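Local coordinates for protein tyrosine--tRNA ligase (Aeropyrum pernix, PDB 2CYA) that probably catalyses the ATP-dependent activation of tyrosine and its transfer to the acceptor end of tRNA(Tyr), at residues A[56-61]-A[180-185]; A[97-102]-A[112-117]; A[252-257]-A[340-345]. One frame throughout, in Å; residues are numbered along the deposited sequence.

Contact 1 (A[56-61]-A[180-185]); sequences MYKVKD and IALGGM. With SO4 (sulfate ion), chain D.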
loop_
_atom_site.group_PDB
_atom_site.type_symbol
_atom_site.label_atom_id
_atom_site.label_comp_id
_atom_site.label_asym_id
_atom_site.label_seq_id
_atom_site.Cartn_x
_atom_site.Cartn_y
_atom_site.Cartn_z
ATOM N N MET A 56 12.914 -24.288 -9.436
ATOM C CA MET A 56 12.957 -24.226 -10.894
ATOM C C MET A 56 12.518 -25.589 -11.465
ATOM O O MET A 56 11.774 -25.655 -12.431
ATOM C CB MET A 56 14.363 -23.859 -11.380
ATOM C CG MET A 56 14.771 -22.418 -11.064
ATOM S SD MET A 56 16.502 -22.087 -11.487
ATOM C CE MET A 56 16.663 -20.307 -11.046
ATOM N N TYR A 57 12.967 -26.674 -10.844
ATOM C CA TYR A 57 12.591 -28.014 -11.300
ATOM C C TYR A 57 11.089 -28.220 -11.107
ATOM O O TYR A 57 10.437 -28.911 -11.900
ATOM C CB TYR A 57 13.361 -29.091 -10.518
ATOM C CG TYR A 57 14.859 -29.097 -10.778
ATOM C CD1 TYR A 57 15.377 -28.759 -12.041
ATOM C CD2 TYR A 57 15.755 -29.494 -9.788
ATOM C CE1 TYR A 57 16.733 -28.821 -12.302
ATOM C CE2 TYR A 57 17.122 -29.567 -10.042
ATOM C CZ TYR A 57 17.608 -29.231 -11.302
ATOM O OH TYR A 57 18.965 -29.324 -11.554
ATOM N N LYS A 58 10.546 -27.621 -10.048
ATOM C CA LYS A 58 9.128 -27.744 -9.770
ATOM C C LYS A 58 8.350 -26.972 -10.839
ATOM O O LYS A 58 7.280 -27.405 -11.264
ATOM C CB LYS A 58 8.818 -27.239 -8.360
ATOM C CG LYS A 58 7.418 -27.550 -7.848
ATOM C CD LYS A 58 6.960 -28.996 -8.141
ATOM C CE LYS A 58 7.895 -30.049 -7.558
ATOM N NZ LYS A 58 7.392 -31.421 -7.905
ATOM N N VAL A 59 8.892 -25.842 -11.292
ATOM C CA VAL A 59 8.230 -25.081 -12.346
ATOM C C VAL A 59 8.146 -26.022 -13.545
ATOM O O VAL A 59 7.101 -26.146 -14.189
ATOM C CB VAL A 59 9.030 -23.815 -12.732
ATOM C CG1 VAL A 59 8.384 -23.138 -13.940
ATOM C CG2 VAL A 59 9.068 -22.846 -11.539
ATOM N N LYS A 60 9.252 -26.695 -13.836
ATOM C CA LYS A 60 9.280 -27.650 -14.946
ATOM C C LYS A 60 8.177 -28.695 -14.772
ATOM O O LYS A 60 7.467 -28.986 -15.727
ATOM C CB LYS A 60 10.636 -28.357 -15.035
ATOM C CG LYS A 60 10.672 -29.421 -16.143
ATOM C CD LYS A 60 12.095 -29.902 -16.436
ATOM C CE LYS A 60 12.092 -31.022 -17.486
ATOM N NZ LYS A 60 13.416 -31.197 -18.166
ATOM N N ASP A 61 8.024 -29.248 -13.563
ATOM C CA ASP A 61 6.979 -30.247 -13.315
ATOM C C ASP A 61 5.562 -29.691 -13.573
ATOM O O ASP A 61 4.753 -30.335 -14.244
ATOM C CB ASP A 61 7.016 -30.781 -11.872
ATOM C CG ASP A 61 8.242 -31.649 -11.573
ATOM O OD1 ASP A 61 8.949 -32.029 -12.516
ATOM O OD2 ASP A 61 8.495 -31.958 -10.382
ATOM N N ILE A 180 -3.178 -21.791 -8.512
ATOM C CA ILE A 180 -2.055 -22.328 -7.738
ATOM C C ILE A 180 -0.903 -21.356 -7.486
ATOM O O ILE A 180 -0.457 -20.648 -8.378
ATOM C CB ILE A 180 -1.410 -23.543 -8.449
ATOM C CG1 ILE A 180 -2.412 -24.682 -8.630
ATOM C CG2 ILE A 180 -0.223 -24.029 -7.637
ATOM C CD1 ILE A 180 -1.879 -25.771 -9.554
ATOM N N ALA A 181 -0.386 -21.391 -6.269
ATOM C CA ALA A 181 0.738 -20.564 -5.873
ATOM C C ALA A 181 1.881 -21.497 -5.450
ATOM O O ALA A 181 1.784 -22.184 -4.436
ATOM C CB ALA A 181 0.338 -19.665 -4.699
ATOM N N LEU A 182 2.946 -21.543 -6.239
ATOM C CA LEU A 182 4.099 -22.363 -5.898
ATOM C C LEU A 182 5.104 -21.465 -5.184
ATOM O O LEU A 182 5.224 -20.285 -5.502
ATOM C CB LEU A 182 4.744 -22.921 -7.168
ATOM C CG LEU A 182 6.107 -23.602 -7.017
ATOM C CD1 LEU A 182 5.902 -24.950 -6.337
ATOM C CD2 LEU A 182 6.768 -23.799 -8.393
ATOM N N GLY A 183 5.822 -22.020 -4.219
ATOM C CA GLY A 183 6.819 -21.243 -3.523
ATOM C C GLY A 183 7.514 -22.067 -2.462
ATOM O O GLY A 183 7.079 -23.176 -2.133
ATOM N N GLY A 184 8.607 -21.534 -1.925
ATOM C CA GLY A 184 9.317 -22.230 -0.877
ATOM C C GLY A 184 8.473 -22.158 0.380
ATOM O O GLY A 184 7.494 -21.405 0.444
ATOM N N MET A 185 8.843 -22.928 1.390
ATOM C CA MET A 185 8.105 -22.918 2.649
ATOM C C MET A 185 8.153 -21.564 3.314
ATOM O O MET A 185 7.368 -21.294 4.215
ATOM C CB MET A 185 8.659 -23.970 3.606
ATOM C CG MET A 185 8.132 -25.357 3.339
ATOM S SD MET A 185 6.344 -25.465 3.632
ATOM C CE MET A 185 6.292 -25.796 5.395
HETATM S S SO4 D . 11.433 -18.843 -2.827
HETATM O O1 SO4 D . 10.181 -18.480 -3.624
HETATM O O2 SO4 D . 11.015 -19.834 -1.748
HETATM O O3 SO4 D . 12.302 -19.526 -3.706
HETATM O O4 SO4 D . 11.786 -17.655 -2.124
#
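Lys58 and Val59 meet Leu182 in a small, buried, apolar helix-to-sheet contact in the Rossmann-type catalytic domain of this class I synthetase. Helix 51-64 lies against the central sheet, and strand 180-184 is one of the parallel strands beneath it. The backbones stay well apart, with Val59 CA 8.1 Å from Leu182 CA, and Leu182 bridges the gap. Its two methyls do the touching. CD1 of Leu182 sits 3.4 Å from CG of Lys58, tighter than usual for two carbons. CD2 of Leu182 reaches the same lysine CG and also lies 4.0 Å from CG2 of Val59. The leucine crosses both helix side chains at about a right angle. Lys58 has its CG anti to the backbone N (chi1 -169°), which brings the start of the chain over the leucine. Bends at the next two torsions then carry the amine away. NZ of Lys58 is held by the backbone carbonyls of Ile13 and Arg15. Phe69 of strand 68-73 packs on both Val59 and Leu182. Tyr39, a predicted tyrosine-binding residue, is on the neighbouring strand 37-42. Beyond Leu182 the strand ends at Gly184, whose N makes a weak hydrogen bond to a sulfate ion, probably from the crystallisation liquor. The chemistry thus divides Lys58: its methylene part serves as a hydrophobic surface for the strand, while its charged end is satisfied away from the leucine.

Contact 2 (A[97-102]-A[112-117]); sequences IVRRVM and VRFVDA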
loop_
_atom_site.group_PDB
_atom_site.type_symbol
_atom_site.label_atom_id
_atom_site.label_comp_id
_atom_site.label_asym_id
_atom_site.label_seq_id
_atom_site.Cartn_x
_atom_site.Cartn_y
_atom_site.Cartn_z
ATOM N N ILE A 97 19.524 -13.148 -15.198
ATOM C CA ILE A 97 20.371 -14.304 -14.960
ATOM C C ILE A 97 19.512 -15.519 -14.588
ATOM O O ILE A 97 19.743 -16.627 -15.070
ATOM C CB ILE A 97 21.400 -13.994 -13.861
ATOM C CG1 ILE A 97 22.377 -12.934 -14.385
ATOM C CG2 ILE A 97 22.174 -15.258 -13.477
ATOM C CD1 ILE A 97 23.411 -12.467 -13.369
ATOM N N VAL A 98 18.510 -15.312 -13.745
ATOM C CA VAL A 98 17.619 -16.394 -13.363
ATOM C C VAL A 98 16.966 -17.005 -14.611
ATOM O O VAL A 98 16.863 -18.228 -14.711
ATOM C CB VAL A 98 16.544 -15.883 -12.352
ATOM C CG1 VAL A 98 15.363 -16.866 -12.249
ATOM C CG2 VAL A 98 17.213 -15.694 -10.966
ATOM N N ARG A 99 16.534 -16.178 -15.570
ATOM C CA ARG A 99 15.914 -16.744 -16.771
ATOM C C ARG A 99 16.885 -17.650 -17.519
ATOM O O ARG A 99 16.498 -18.713 -18.016
ATOM C CB ARG A 99 15.431 -15.661 -17.739
ATOM C CG ARG A 99 14.137 -15.013 -17.341
ATOM C CD ARG A 99 13.650 -14.020 -18.385
ATOM N NE ARG A 99 13.461 -12.709 -17.766
ATOM C CZ ARG A 99 14.136 -11.610 -18.095
ATOM N NH1 ARG A 99 15.052 -11.639 -19.059
ATOM N NH2 ARG A 99 13.925 -10.486 -17.424
ATOM N N ARG A 100 18.137 -17.214 -17.602
ATOM C CA ARG A 100 19.157 -17.980 -18.305
ATOM C C ARG A 100 19.463 -19.263 -17.562
ATOM O O ARG A 100 19.676 -20.305 -18.174
ATOM C CB ARG A 100 20.437 -17.153 -18.461
ATOM C CG ARG A 100 21.581 -17.876 -19.170
ATOM C CD ARG A 100 21.169 -18.394 -20.533
ATOM N NE ARG A 100 20.625 -17.329 -21.370
ATOM C CZ ARG A 100 21.340 -16.321 -21.848
ATOM N NH1 ARG A 100 22.638 -16.243 -21.575
ATOM N NH2 ARG A 100 20.753 -15.376 -22.576
ATOM N N VAL A 101 19.495 -19.177 -16.239
ATOM C CA VAL A 101 19.769 -20.341 -15.415
ATOM C C VAL A 101 18.646 -21.359 -15.579
ATOM O O VAL A 101 18.905 -22.557 -15.712
ATOM C CB VAL A 101 19.867 -19.964 -13.925
ATOM C CG1 VAL A 101 19.832 -21.238 -13.065
ATOM C CG2 VAL A 101 21.164 -19.164 -13.657
ATOM N N MET A 102 17.399 -20.889 -15.566
ATOM C CA MET A 102 16.270 -21.798 -15.700
ATOM C C MET A 102 16.308 -22.567 -17.015
ATOM O O MET A 102 16.050 -23.765 -17.039
ATOM C CB MET A 102 14.937 -21.047 -15.567
ATOM C CG MET A 102 14.644 -20.612 -14.139
ATOM S SD MET A 102 13.155 -19.616 -14.005
ATOM C CE MET A 102 11.833 -20.885 -14.230
ATOM N N VAL A 112 6.852 -20.661 -20.424
ATOM C CA VAL A 112 6.667 -19.884 -19.195
ATOM C C VAL A 112 6.558 -18.390 -19.497
ATOM O O VAL A 112 7.311 -17.866 -20.302
ATOM C CB VAL A 112 7.853 -20.072 -18.215
ATOM C CG1 VAL A 112 7.615 -19.262 -16.935
ATOM C CG2 VAL A 112 8.040 -21.543 -17.888
ATOM N N ARG A 113 5.613 -17.711 -18.852
ATOM C CA ARG A 113 5.465 -16.278 -19.039
ATOM C C ARG A 113 6.185 -15.537 -17.899
ATOM O O ARG A 113 5.782 -15.605 -16.736
ATOM C CB ARG A 113 3.984 -15.898 -19.069
ATOM C CG ARG A 113 3.738 -14.422 -19.359
ATOM C CD ARG A 113 2.252 -14.046 -19.227
ATOM N NE ARG A 113 1.690 -14.376 -17.911
ATOM C CZ ARG A 113 0.981 -13.528 -17.164
ATOM N NH1 ARG A 113 0.747 -12.288 -17.593
ATOM N NH2 ARG A 113 0.480 -13.923 -15.999
ATOM N N PHE A 114 7.277 -14.858 -18.232
ATOM C CA PHE A 114 8.028 -14.099 -17.241
ATOM C C PHE A 114 7.409 -12.715 -17.153
ATOM O O PHE A 114 7.183 -12.065 -18.173
ATOM C CB PHE A 114 9.509 -14.009 -17.627
ATOM C CG PHE A 114 10.261 -15.292 -17.407
ATOM C CD1 PHE A 114 10.286 -16.277 -18.388
ATOM C CD2 PHE A 114 10.918 -15.525 -16.203
ATOM C CE1 PHE A 114 10.961 -17.484 -18.176
ATOM C CE2 PHE A 114 11.599 -16.728 -15.973
ATOM C CZ PHE A 114 11.619 -17.705 -16.963
ATOM N N VAL A 115 7.121 -12.287 -15.926
ATOM C CA VAL A 115 6.476 -11.006 -15.656
ATOM C C VAL A 115 7.266 -10.219 -14.630
ATOM O O VAL A 115 7.581 -10.737 -13.549
ATOM C CB VAL A 115 5.056 -11.227 -15.063
ATOM C CG1 VAL A 115 4.267 -9.928 -15.031
ATOM C CG2 VAL A 115 4.332 -12.274 -15.845
ATOM N N ASP A 116 7.597 -8.982 -14.966
ATOM C CA ASP A 116 8.303 -8.087 -14.039
ATOM C C ASP A 116 7.206 -7.422 -13.184
ATOM O O ASP A 116 6.187 -6.990 -13.711
ATOM C CB ASP A 116 9.071 -7.006 -14.824
ATOM C CG ASP A 116 9.906 -6.102 -13.921
ATOM O OD1 ASP A 116 9.355 -5.527 -12.955
ATOM O OD2 ASP A 116 11.117 -5.970 -14.175
ATOM N N ALA A 117 7.393 -7.356 -11.870
ATOM C CA ALA A 117 6.389 -6.735 -11.000
ATOM C C ALA A 117 5.969 -5.340 -11.504
ATOM O O ALA A 117 4.869 -4.869 -11.214
ATOM C CB ALA A 117 6.935 -6.633 -9.586
#
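Arg99 and Phe114 have the closest CA atoms, 8.3 Å apart, where the helical segment 97-102 passes segment 112-117 on the edge strand, and no hydrogen bond links the two segments. Phe114 fills the interval. Its side chain points toward the helix and is met in two different ways. Over one face lies the aliphatic part of Arg99. CG of Arg99 is 3.5 Å from the centroid of the Phe114 ring and 20° off its normal, a CH-pi contact. CD of Arg99 follows across the same ring, 3.7 Å from CG of Phe114. The two side chains slide past each other in opposite directions. The guanidinium does not stack, because its plane is turned 76° from that of the ring; its NE instead forms a salt bridge with Glu73. At the ring edge comes the sulfur of Met102. SD of Met102 lies in the ring plane, 3.8 Å from CE2 of Phe114, as a Met-aromatic contact. Met102 is extended through chi2 (175°), which carries the sulfur out to that edge. The opposite face of the ring is met by CG1 of Val112, two residues earlier in the chain, offset toward the rim. With an alanine in place of Phe114 the ring would be gone, and the Arg99 methylenes and the Met102 sulfur would probably face a gap. Helix 88-104 packs here on the outermost strand, 113-116, of the central mixed sheet. Val71 of the adjacent strand 68-73 touches both Met102 and Phe114.

Contact 3 (A[252-257]-A[340-345]); sequences DSDDDI and PIRGAV
Arg342 ties its helix to the start of another by gripping Asp252 and Asp254, and charge carries most of the contact. The salt bridge is end-on. NH1 and NH2 of Arg342 both donate to the single oxygen OD2 of Asp254, each at 2.9 Å. Both bonds are bent, to no more than 144°. The oxygen lies near the guanidinium plane, whereas the nitrogens approach from one face of the carboxylate, NH2 on the syn side and NH1 on the anti side, both well out of its plane. The other oxygen, OD1 of Asp254, has a salt bridge to Arg339, three residues before Arg342. Two arginines thus share this carboxylate, which would probably favour its charged form.

A hydrogen bond to an uncharged acceptor adds to the grip. NH1 of Arg342 also donates to the backbone O of Asp252 at 2.8 Å, and this bond is straighter, at 160°. It meets a lone pair in the carbonyl plane. With two acceptors on NH1, the guanidinium is held against rotation. The arginine is extended at its first two torsions and bends at chi3 (56°), turning its end toward the loop.

Capping bonds shape the receiving end. Ser253 is the N-cap: its OG accepts from N of Asp256 at 2.9 Å. A weak return bond from N of Ser253 to OD1 of Asp256 completes a capping box.

Asp252 turns its carboxylate away to Lys260. Beside these polar bonds, Ile257 packs on Leu334, Ile335 and Val338, so helix 254-262 packs against helix 323-346. Further along, Val345 touches Val101 of helix 88-104.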
loop_
_atom_site.group_PDB
_atom_site.type_symbol
_atom_site.label_atom_id
_atom_site.label_comp_id
_atom_site.label_asym_id
_atom_site.label_seq_id
_atom_site.Cartn_x
_atom_site.Cartn_y
_atom_site.Cartn_z
ATOM N N ASP A 252 29.886 -20.747 -9.188
ATOM C CA ASP A 252 31.078 -21.099 -8.418
ATOM C C ASP A 252 31.915 -22.056 -9.271
ATOM O O ASP A 252 31.370 -22.834 -10.064
ATOM C CB ASP A 252 30.724 -21.838 -7.117
ATOM C CG ASP A 252 30.302 -20.915 -6.009
ATOM O OD1 ASP A 252 30.632 -19.723 -6.087
ATOM O OD2 ASP A 252 29.649 -21.387 -5.048
ATOM N N SER A 253 33.231 -22.015 -9.082
ATOM C CA SER A 253 34.153 -22.886 -9.815
ATOM C C SER A 253 34.022 -24.301 -9.273
ATOM O O SER A 253 33.450 -24.498 -8.195
ATOM C CB SER A 253 35.597 -22.405 -9.613
ATOM O OG SER A 253 35.983 -22.524 -8.245
ATOM N N ASP A 254 34.548 -25.280 -10.010
ATOM C CA ASP A 254 34.509 -26.677 -9.562
ATOM C C ASP A 254 35.259 -26.767 -8.226
ATOM O O ASP A 254 34.863 -27.508 -7.331
ATOM C CB ASP A 254 35.207 -27.610 -10.571
ATOM C CG ASP A 254 34.446 -27.747 -11.887
ATOM O OD1 ASP A 254 34.990 -28.388 -12.801
ATOM O OD2 ASP A 254 33.311 -27.236 -12.013
ATOM N N ASP A 255 36.350 -26.014 -8.098
ATOM C CA ASP A 255 37.132 -26.042 -6.859
ATOM C C ASP A 255 36.354 -25.415 -5.691
ATOM O O ASP A 255 36.411 -25.915 -4.570
ATOM C CB ASP A 255 38.457 -25.321 -7.049
ATOM C CG ASP A 255 39.370 -25.452 -5.837
ATOM O OD1 ASP A 255 39.803 -24.410 -5.295
ATOM O OD2 ASP A 255 39.662 -26.598 -5.433
ATOM N N ASP A 256 35.623 -24.332 -5.958
ATOM C CA ASP A 256 34.807 -23.682 -4.920
ATOM C C ASP A 256 33.768 -24.693 -4.418
ATOM O O ASP A 256 33.523 -24.807 -3.213
ATOM C CB ASP A 256 34.061 -22.472 -5.487
ATOM C CG ASP A 256 34.951 -21.268 -5.705
ATOM O OD1 ASP A 256 34.551 -20.376 -6.487
ATOM O OD2 ASP A 256 36.036 -21.198 -5.098
ATOM N N ILE A 257 33.145 -25.418 -5.349
ATOM C CA ILE A 257 32.146 -26.412 -4.975
ATOM C C ILE A 257 32.751 -27.549 -4.129
ATOM O O ILE A 257 32.140 -28.008 -3.166
ATOM C CB ILE A 257 31.452 -26.996 -6.235
ATOM C CG1 ILE A 257 30.639 -25.899 -6.931
ATOM C CG2 ILE A 257 30.515 -28.136 -5.855
ATOM C CD1 ILE A 257 29.979 -26.353 -8.228
ATOM N N PRO A 340 27.121 -26.893 -16.933
ATOM C CA PRO A 340 26.405 -26.264 -18.046
ATOM C C PRO A 340 25.674 -24.960 -17.700
ATOM O O PRO A 340 25.567 -24.070 -18.545
ATOM C CB PRO A 340 25.457 -27.373 -18.529
ATOM C CG PRO A 340 25.233 -28.186 -17.296
ATOM C CD PRO A 340 26.610 -28.249 -16.679
ATOM N N ILE A 341 25.159 -24.845 -16.475
ATOM C CA ILE A 341 24.475 -23.620 -16.062
ATOM C C ILE A 341 25.490 -22.481 -15.993
ATOM O O ILE A 341 25.244 -21.366 -16.481
ATOM C CB ILE A 341 23.823 -23.796 -14.692
ATOM C CG1 ILE A 341 22.762 -24.897 -14.799
ATOM C CG2 ILE A 341 23.218 -22.461 -14.212
ATOM C CD1 ILE A 341 22.176 -25.331 -13.496
ATOM N N ARG A 342 26.631 -22.774 -15.376
ATOM C CA ARG A 342 27.708 -21.811 -15.248
ATOM C C ARG A 342 28.148 -21.346 -16.639
ATOM O O ARG A 342 28.393 -20.155 -16.864
ATOM C CB ARG A 342 28.882 -22.460 -14.519
ATOM C CG ARG A 342 30.048 -21.525 -14.226
ATOM C CD ARG A 342 31.069 -22.253 -13.372
ATOM N NE ARG A 342 31.492 -23.477 -14.035
ATOM C CZ ARG A 342 31.896 -24.580 -13.419
ATOM N NH1 ARG A 342 31.946 -24.652 -12.087
ATOM N NH2 ARG A 342 32.233 -25.624 -14.150
ATOM N N GLY A 343 28.235 -22.289 -17.573
ATOM C CA GLY A 343 28.635 -21.957 -18.929
ATOM C C GLY A 343 27.686 -21.006 -19.644
ATOM O O GLY A 343 28.126 -20.037 -20.270
ATOM N N ALA A 344 26.387 -21.277 -19.555
ATOM C CA ALA A 344 25.383 -20.428 -20.193
ATOM C C ALA A 344 25.418 -19.009 -19.645
ATOM O O ALA A 344 25.125 -18.053 -20.356
ATOM C CB ALA A 344 23.990 -21.020 -19.995
ATOM N N VAL A 345 25.766 -18.865 -18.377
ATOM C CA VAL A 345 25.832 -17.548 -17.764
ATOM C C VAL A 345 27.144 -16.828 -18.070
ATOM O O VAL A 345 27.137 -15.709 -18.584
ATOM C CB VAL A 345 25.692 -17.642 -16.239
ATOM C CG1 VAL A 345 25.878 -16.255 -15.603
ATOM C CG2 VAL A 345 24.328 -18.230 -15.889
#

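How the contacts relate
Contacts 1 and 2 belong to the same nucleotide-binding fold, and contact 2 is nested in the chain loop closed by contact 1. Their centres are 13 Å apart. Met56 joins them, with its SD 3.6 Å from CG of Met102. Contact 3 comes later in the chain and lies outward, its centre 20 Å from that of contact 2. Val101 bridges these two, its CG1 3.8 Å from CG2 of Ile341. Contacts 1 and 3 do not touch. Around the inferred active site, Leu182 is about 6 Å from Tyr39, Met102 about 8 Å from Trp52 and Asp252 about 7 Å from His49, side chain to side chain.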